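Local coordinates for DNA polymerase (Bacillus phage phi29, PDB 2PY5), which replicates the phage genome by protein-primed, highly processive strand-displacement DNA synthesis and proofreads with a 3'-5' exonuclease, at residues F526-E540 and F543-P556. The protein carries 2 engineered substitutions. Sequence-based numbering, arbitrary orientation. Where two conformers were deposited one is given.
Sequences FSVKCAGMTDKIKKE and FENFKVGFSRKMKP. With nucleotides of chain B.
E540 and R552 meet in a one-point salt bridge: R552 NE lies 3.2 Å from E540 OE1, and the N-H...O angle of 176° makes the bond nearly straight. The oxygen sits in the guanidinium plane, yet the arginine comes from above the carboxylate plane, the two groups being turned 76° against each other. Two further contacts fix the guanidinium: NH1 donates to S551 O, and one face lies over the rim of the F550 ring, F550 CE1 standing 3.4 Å above the guanidinium plane. That ring turns its edge to the short helix, receiving I537 CG2 at CE2 and E540 CB at CZ, while M533 CE approaches CE2 obliquely. I537 divides its branches, CG2 going to F550 and CG1 passing antiparallel to the M554 side chain, 3.7 Å from M554 CB. M554 bends at chi3 (95°), which carries its methyl crosswise onto the extended K536 chain; CE is tightly packed there, 3.3 Å from K536 CD. T534 takes the N-cap position, its OG1 accepting a weak bond from I537 N and sharing a water with M554 O, each oxygen 2.6 Å from it. The extended K555 chain reaches G532 O through a weak NZ bond. Across the two-residue link between the segments, N545 ND2 donates to E540 O at 2.9 Å, nearly straight. The contact joins strand 523-530 of the large antiparallel sheet, through the capped helix 535-538, to the start of the 551-561/564-573 beta hairpin. A531 CB, 3.5 Å from C5 of DG1 of chain B, and P556, packed on a thymine base, place the contact beside DNA in the polymerisation region of a B-family polymerase; strand 523-530 also carries K529, which stabilises the primer terminus.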
loop_
_atom_site.group_PDB
_atom_site.type_symbol
_atom_site.label_atom_id
_atom_site.label_comp_id
_atom_site.label_asym_id
_atom_site.label_seq_id
_atom_site.Cartn_x
_atom_site.Cartn_y
_atom_site.Cartn_z
ATOM N N PHE F 526 6.573 -21.535 -12.564
ATOM C CA PHE F 526 7.718 -21.046 -11.796
ATOM C C PHE F 526 7.411 -19.652 -11.282
ATOM O O PHE F 526 7.265 -18.721 -12.079
ATOM C CB PHE F 526 8.988 -21.049 -12.658
ATOM C CG PHE F 526 10.183 -20.460 -11.969
ATOM C CD1 PHE F 526 10.691 -21.044 -10.821
ATOM C CD2 PHE F 526 10.809 -19.325 -12.468
ATOM C CE1 PHE F 526 11.801 -20.504 -10.176
ATOM C CE2 PHE F 526 11.911 -18.787 -11.824
ATOM C CZ PHE F 526 12.401 -19.376 -10.681
ATOM N N SER F 527 7.323 -19.517 -9.959
ATOM C CA SER F 527 6.915 -18.283 -9.297
ATOM C C SER F 527 8.054 -17.674 -8.478
ATOM O O SER F 527 8.678 -18.347 -7.668
ATOM C CB SER F 527 5.708 -18.554 -8.389
ATOM O OG SER F 527 5.295 -17.392 -7.689
ATOM N N VAL F 528 8.280 -16.375 -8.671
ATOM C CA VAL F 528 9.336 -15.648 -7.983
ATOM C C VAL F 528 8.759 -14.496 -7.140
ATOM O O VAL F 528 8.010 -13.662 -7.668
ATOM C CB VAL F 528 10.316 -15.056 -9.001
ATOM C CG1 VAL F 528 11.514 -14.414 -8.274
ATOM C CG2 VAL F 528 10.795 -16.120 -9.992
ATOM N N LYS F 529 9.120 -14.461 -5.856
ATOM C CA LYS F 529 8.738 -13.383 -4.925
ATOM C C LYS F 529 9.987 -12.857 -4.236
ATOM O O LYS F 529 10.743 -13.609 -3.606
ATOM C CB LYS F 529 7.757 -13.900 -3.875
ATOM C CG LYS F 529 6.480 -14.416 -4.454
ATOM C CD LYS F 529 5.632 -13.299 -5.041
ATOM C CE LYS F 529 4.469 -13.867 -5.804
ATOM N NZ LYS F 529 3.582 -14.652 -4.914
ATOM N N CYS F 530 10.247 -11.569 -4.389
ATOM C CA CYS F 530 11.399 -10.937 -3.743
ATOM C C CYS F 530 11.069 -9.469 -3.655
ATOM O O CYS F 530 10.900 -8.810 -4.682
ATOM C CB CYS F 530 12.711 -11.151 -4.516
ATOM S SG CYS F 530 14.244 -10.437 -3.711
ATOM N N ALA F 531 10.939 -8.985 -2.422
ATOM C CA ALA F 531 10.587 -7.591 -2.160
ATOM C C ALA F 531 11.605 -6.675 -2.809
ATOM O O ALA F 531 12.812 -6.869 -2.658
ATOM C CB ALA F 531 10.522 -7.337 -0.660
ATOM N N GLY F 532 11.111 -5.698 -3.562
ATOM C CA GLY F 532 11.970 -4.722 -4.210
ATOM C C GLY F 532 12.506 -5.174 -5.550
ATOM O O GLY F 532 13.053 -4.364 -6.297
ATOM N N MET F 533 12.363 -6.462 -5.868
ATOM C CA MET F 533 12.829 -6.976 -7.147
ATOM C C MET F 533 11.830 -6.555 -8.216
ATOM O O MET F 533 10.627 -6.763 -8.061
ATOM C CB MET F 533 12.965 -8.505 -7.094
ATOM C CG MET F 533 13.676 -9.100 -8.268
ATOM S SD MET F 533 13.841 -10.889 -8.163
ATOM C CE MET F 533 15.285 -11.067 -7.114
ATOM N N THR F 534 12.323 -5.937 -9.283
ATOM C CA THR F 534 11.455 -5.521 -10.386
ATOM C C THR F 534 11.133 -6.732 -11.244
ATOM O O THR F 534 11.773 -7.770 -11.113
ATOM C CB THR F 534 12.124 -4.484 -11.287
ATOM O OG1 THR F 534 13.211 -5.104 -11.981
ATOM C CG2 THR F 534 12.636 -3.294 -10.467
ATOM N N ASP F 535 10.155 -6.595 -12.136
ATOM C CA ASP F 535 9.778 -7.692 -13.034
ATOM C C ASP F 535 10.904 -8.071 -13.997
ATOM O O ASP F 535 11.102 -9.247 -14.279
ATOM C CB ASP F 535 8.504 -7.355 -13.826
ATOM C CG ASP F 535 7.259 -7.344 -12.959
ATOM O OD1 ASP F 535 7.197 -8.106 -11.967
ATOM O OD2 ASP F 535 6.327 -6.573 -13.278
ATOM N N LYS F 536 11.646 -7.080 -14.498
ATOM C CA LYS F 536 12.762 -7.370 -15.399
ATOM C C LYS F 536 13.826 -8.230 -14.705
ATOM O O LYS F 536 14.417 -9.109 -15.327
ATOM C CB LYS F 536 13.411 -6.078 -15.929
ATOM C CG LYS F 536 14.382 -6.339 -17.080
ATOM C CD LYS F 536 15.068 -5.088 -17.604
ATOM C CE LYS F 536 15.813 -5.404 -18.907
ATOM N NZ LYS F 536 16.889 -4.420 -19.229
ATOM N N ILE F 537 14.080 -7.953 -13.430
ATOM C CA ILE F 537 15.048 -8.734 -12.658
ATOM C C ILE F 537 14.488 -10.142 -12.384
ATOM O O ILE F 537 15.214 -11.121 -12.476
ATOM C CB ILE F 537 15.431 -8.040 -11.333
ATOM C CG1 ILE F 537 16.164 -6.720 -11.622
ATOM C CG2 ILE F 537 16.326 -8.948 -10.492
ATOM C CD1 ILE F 537 16.458 -5.887 -10.396
ATOM N N LYS F 538 13.192 -10.225 -12.096
ATOM C CA LYS F 538 12.517 -11.524 -11.916
ATOM C C LYS F 538 12.677 -12.478 -13.123
ATOM O O LYS F 538 12.799 -13.699 -12.953
ATOM C CB LYS F 538 11.034 -11.309 -11.585
ATOM C CG LYS F 538 10.793 -10.827 -10.160
ATOM C CD LYS F 538 9.302 -10.741 -9.815
ATOM C CE LYS F 538 9.103 -10.607 -8.304
ATOM N NZ LYS F 538 7.678 -10.447 -7.906
ATOM N N LYS F 539 12.698 -11.921 -14.334
ATOM C CA LYS F 539 12.974 -12.694 -15.547
ATOM C C LYS F 539 14.339 -13.407 -15.529
ATOM O O LYS F 539 14.510 -14.440 -16.171
ATOM C CB LYS F 539 12.889 -11.795 -16.790
ATOM C CG LYS F 539 13.028 -12.570 -18.090
ATOM C CD LYS F 539 12.772 -11.749 -19.327
ATOM C CE LYS F 539 12.705 -12.670 -20.538
ATOM N NZ LYS F 539 12.716 -11.935 -21.829
ATOM N N GLU F 540 15.292 -12.856 -14.785
ATOM C CA GLU F 540 16.656 -13.399 -14.729
ATOM C C GLU F 540 16.776 -14.584 -13.775
ATOM O O GLU F 540 17.740 -15.356 -13.842
ATOM C CB GLU F 540 17.641 -12.312 -14.271
ATOM C CG GLU F 540 17.540 -10.964 -15.002
ATOM C CD GLU F 540 18.421 -10.878 -16.234
ATOM O OE1 GLU F 540 19.468 -11.549 -16.279
ATOM O OE2 GLU F 540 18.070 -10.117 -17.157
ATOM N N PHE F 543 15.902 -21.451 -10.455
ATOM C CA PHE F 543 16.218 -22.217 -9.249
ATOM C C PHE F 543 17.724 -22.337 -9.046
ATOM O O PHE F 543 18.195 -22.344 -7.912
ATOM C CB PHE F 543 15.568 -23.605 -9.261
ATOM C CG PHE F 543 14.291 -23.675 -8.476
ATOM C CD1 PHE F 543 13.089 -23.310 -9.053
ATOM C CD2 PHE F 543 14.297 -24.089 -7.148
ATOM C CE1 PHE F 543 11.902 -23.361 -8.320
ATOM C CE2 PHE F 543 13.116 -24.153 -6.412
ATOM C CZ PHE F 543 11.918 -23.789 -7.000
ATOM N N GLU F 544 18.467 -22.412 -10.141
ATOM C CA GLU F 544 19.923 -22.552 -10.065
ATOM C C GLU F 544 20.620 -21.298 -9.521
ATOM O O GLU F 544 21.545 -21.415 -8.706
ATOM C CB GLU F 544 20.503 -22.925 -11.435
ATOM N N ASN F 545 20.193 -20.107 -9.961
ATOM C CA ASN F 545 20.876 -18.870 -9.570
ATOM C C ASN F 545 20.256 -18.089 -8.409
ATOM O O ASN F 545 20.794 -17.074 -8.010
ATOM C CB ASN F 545 21.090 -17.936 -10.781
ATOM C CG ASN F 545 19.814 -17.273 -11.265
ATOM O OD1 ASN F 545 18.816 -17.219 -10.558
ATOM N ND2 ASN F 545 19.859 -16.730 -12.465
ATOM N N PHE F 546 19.134 -18.573 -7.879
ATOM C CA PHE F 546 18.432 -17.874 -6.805
ATOM C C PHE F 546 19.102 -18.209 -5.500
ATOM O O PHE F 546 18.866 -19.273 -4.927
ATOM C CB PHE F 546 16.978 -18.310 -6.761
ATOM C CG PHE F 546 16.123 -17.539 -5.787
ATOM C CD1 PHE F 546 15.849 -16.202 -5.976
ATOM C CD2 PHE F 546 15.539 -18.190 -4.714
ATOM C CE1 PHE F 546 15.012 -15.527 -5.086
ATOM C CE2 PHE F 546 14.725 -17.516 -3.840
ATOM C CZ PHE F 546 14.465 -16.198 -4.029
ATOM N N LYS F 547 19.966 -17.300 -5.061
ATOM C CA LYS F 547 20.673 -17.442 -3.807
ATOM C C LYS F 547 21.080 -16.085 -3.276
ATOM O O LYS F 547 21.086 -15.086 -4.004
ATOM C CB LYS F 547 21.907 -18.331 -3.988
ATOM C CG LYS F 547 22.928 -17.836 -5.000
ATOM C CD LYS F 547 23.766 -19.030 -5.492
ATOM C CE LYS F 547 25.187 -18.641 -5.828
ATOM N NZ LYS F 547 26.016 -19.852 -6.124
ATOM N N VAL F 548 21.409 -16.040 -1.989
ATOM C CA VAL F 548 21.939 -14.841 -1.393
ATOM C C VAL F 548 23.186 -14.477 -2.199
ATOM O O VAL F 548 24.022 -15.354 -2.480
ATOM C CB VAL F 548 22.267 -15.057 0.102
ATOM C CG1 VAL F 548 22.926 -13.832 0.692
ATOM C CG2 VAL F 548 20.998 -15.419 0.878
ATOM N N GLY F 549 23.244 -13.225 -2.639
ATOM C CA GLY F 549 24.349 -12.704 -3.458
ATOM C C GLY F 549 23.946 -12.467 -4.907
ATOM O O GLY F 549 24.651 -11.779 -5.641
ATOM N N PHE F 550 22.818 -13.040 -5.321
ATOM C CA PHE F 550 22.253 -12.762 -6.639
ATOM C C PHE F 550 22.153 -11.255 -6.809
ATOM O O PHE F 550 21.583 -10.575 -5.951
ATOM C CB PHE F 550 20.861 -13.414 -6.771
ATOM C CG PHE F 550 20.118 -13.051 -8.041
ATOM C CD1 PHE F 550 20.076 -13.940 -9.113
ATOM C CD2 PHE F 550 19.426 -11.844 -8.147
ATOM C CE1 PHE F 550 19.381 -13.612 -10.279
ATOM C CE2 PHE F 550 18.738 -11.510 -9.305
ATOM C CZ PHE F 550 18.714 -12.404 -10.371
ATOM N N SER F 551 22.702 -10.730 -7.908
ATOM C CA SER F 551 22.760 -9.284 -8.127
ATOM C C SER F 551 22.564 -8.908 -9.594
ATOM O O SER F 551 23.081 -9.582 -10.482
ATOM C CB SER F 551 24.106 -8.726 -7.632
ATOM O OG SER F 551 24.145 -7.310 -7.706
ATOM N N ARG F 552 21.820 -7.829 -9.832
ATOM C CA ARG F 552 21.637 -7.272 -11.170
ATOM C C ARG F 552 21.599 -5.749 -11.073
ATOM O O ARG F 552 20.959 -5.197 -10.177
ATOM C CB ARG F 552 20.338 -7.778 -11.813
ATOM C CG ARG F 552 20.291 -9.276 -12.108
ATOM C CD ARG F 552 21.280 -9.681 -13.198
ATOM N NE ARG F 552 21.112 -11.078 -13.595
ATOM C CZ ARG F 552 21.612 -12.126 -12.946
ATOM N NH1 ARG F 552 22.323 -11.964 -11.838
ATOM N NH2 ARG F 552 21.393 -13.353 -13.402
ATOM N N LYS F 553 22.279 -5.070 -11.991
ATOM C CA LYS F 553 22.277 -3.607 -12.005
ATOM C C LYS F 553 21.145 -3.109 -12.890
ATOM O O LYS F 553 21.363 -2.524 -13.954
ATOM C CB LYS F 553 23.625 -3.068 -12.477
ATOM C CG LYS F 553 23.796 -1.604 -12.201
ATOM C CD LYS F 553 25.170 -1.125 -12.623
ATOM C CE LYS F 553 25.292 0.375 -12.486
ATOM N NZ LYS F 553 24.706 0.863 -11.204
ATOM N N MET F 554 19.927 -3.352 -12.420
ATOM C CA MET F 554 18.732 -3.187 -13.226
ATOM C C MET F 554 17.576 -2.550 -12.469
ATOM O O MET F 554 16.468 -2.501 -13.002
ATOM C CB MET F 554 18.270 -4.550 -13.738
ATOM C CG MET F 554 19.279 -5.289 -14.578
ATOM S SD MET F 554 18.625 -6.877 -15.115
ATOM C CE MET F 554 17.989 -6.451 -16.728
ATOM N N LYS F 555 17.815 -2.059 -11.251
ATOM C CA LYS F 555 16.732 -1.493 -10.446
ATOM C C LYS F 555 16.720 0.018 -10.566
ATOM O O LYS F 555 17.644 0.678 -10.106
ATOM C CB LYS F 555 16.841 -1.884 -8.973
ATOM C CG LYS F 555 15.588 -1.513 -8.160
ATOM C CD LYS F 555 15.797 -1.764 -6.692
ATOM C CE LYS F 555 14.542 -1.464 -5.875
ATOM N NZ LYS F 555 14.622 -2.088 -4.525
ATOM N N PRO F 556 15.666 0.567 -11.182
ATOM C CA PRO F 556 15.561 2.024 -11.265
ATOM C C PRO F 556 15.466 2.673 -9.882
ATOM O O PRO F 556 14.654 2.237 -9.042
ATOM C CB PRO F 556 14.260 2.239 -12.047
ATOM C CG PRO F 556 13.966 0.963 -12.704
ATOM C CD PRO F 556 14.547 -0.105 -11.860
ATOM O "O5'" DG B 1 15.666 -8.894 1.937
ATOM C "C5'" DG B 1 16.349 -7.979 1.066
ATOM C "C4'" DG B 1 15.961 -6.541 1.352
ATOM O "O4'" DG B 1 14.529 -6.392 1.228
ATOM C "C3'" DG B 1 16.294 -6.053 2.766
ATOM O "O3'" DG B 1 17.478 -5.209 2.809
ATOM C "C2'" DG B 1 15.009 -5.368 3.250
ATOM C "C1'" DG B 1 14.161 -5.263 1.984
ATOM N N9 DG B 1 12.705 -5.283 2.140
ATOM C C8 DG B 1 11.950 -5.929 3.094
ATOM N N7 DG B 1 10.666 -5.754 2.950
ATOM C C5 DG B 1 10.558 -4.943 1.827
ATOM C C6 DG B 1 9.413 -4.414 1.183
ATOM O O6 DG B 1 8.221 -4.566 1.489
ATOM N N1 DG B 1 9.752 -3.639 0.074
ATOM C C2 DG B 1 11.033 -3.398 -0.365
ATOM N N2 DG B 1 11.160 -2.624 -1.456
ATOM N N3 DG B 1 12.116 -3.887 0.231
ATOM C C4 DG B 1 11.805 -4.647 1.315
HETATM O O HOH W 1 14.205 -3.538 -13.739
#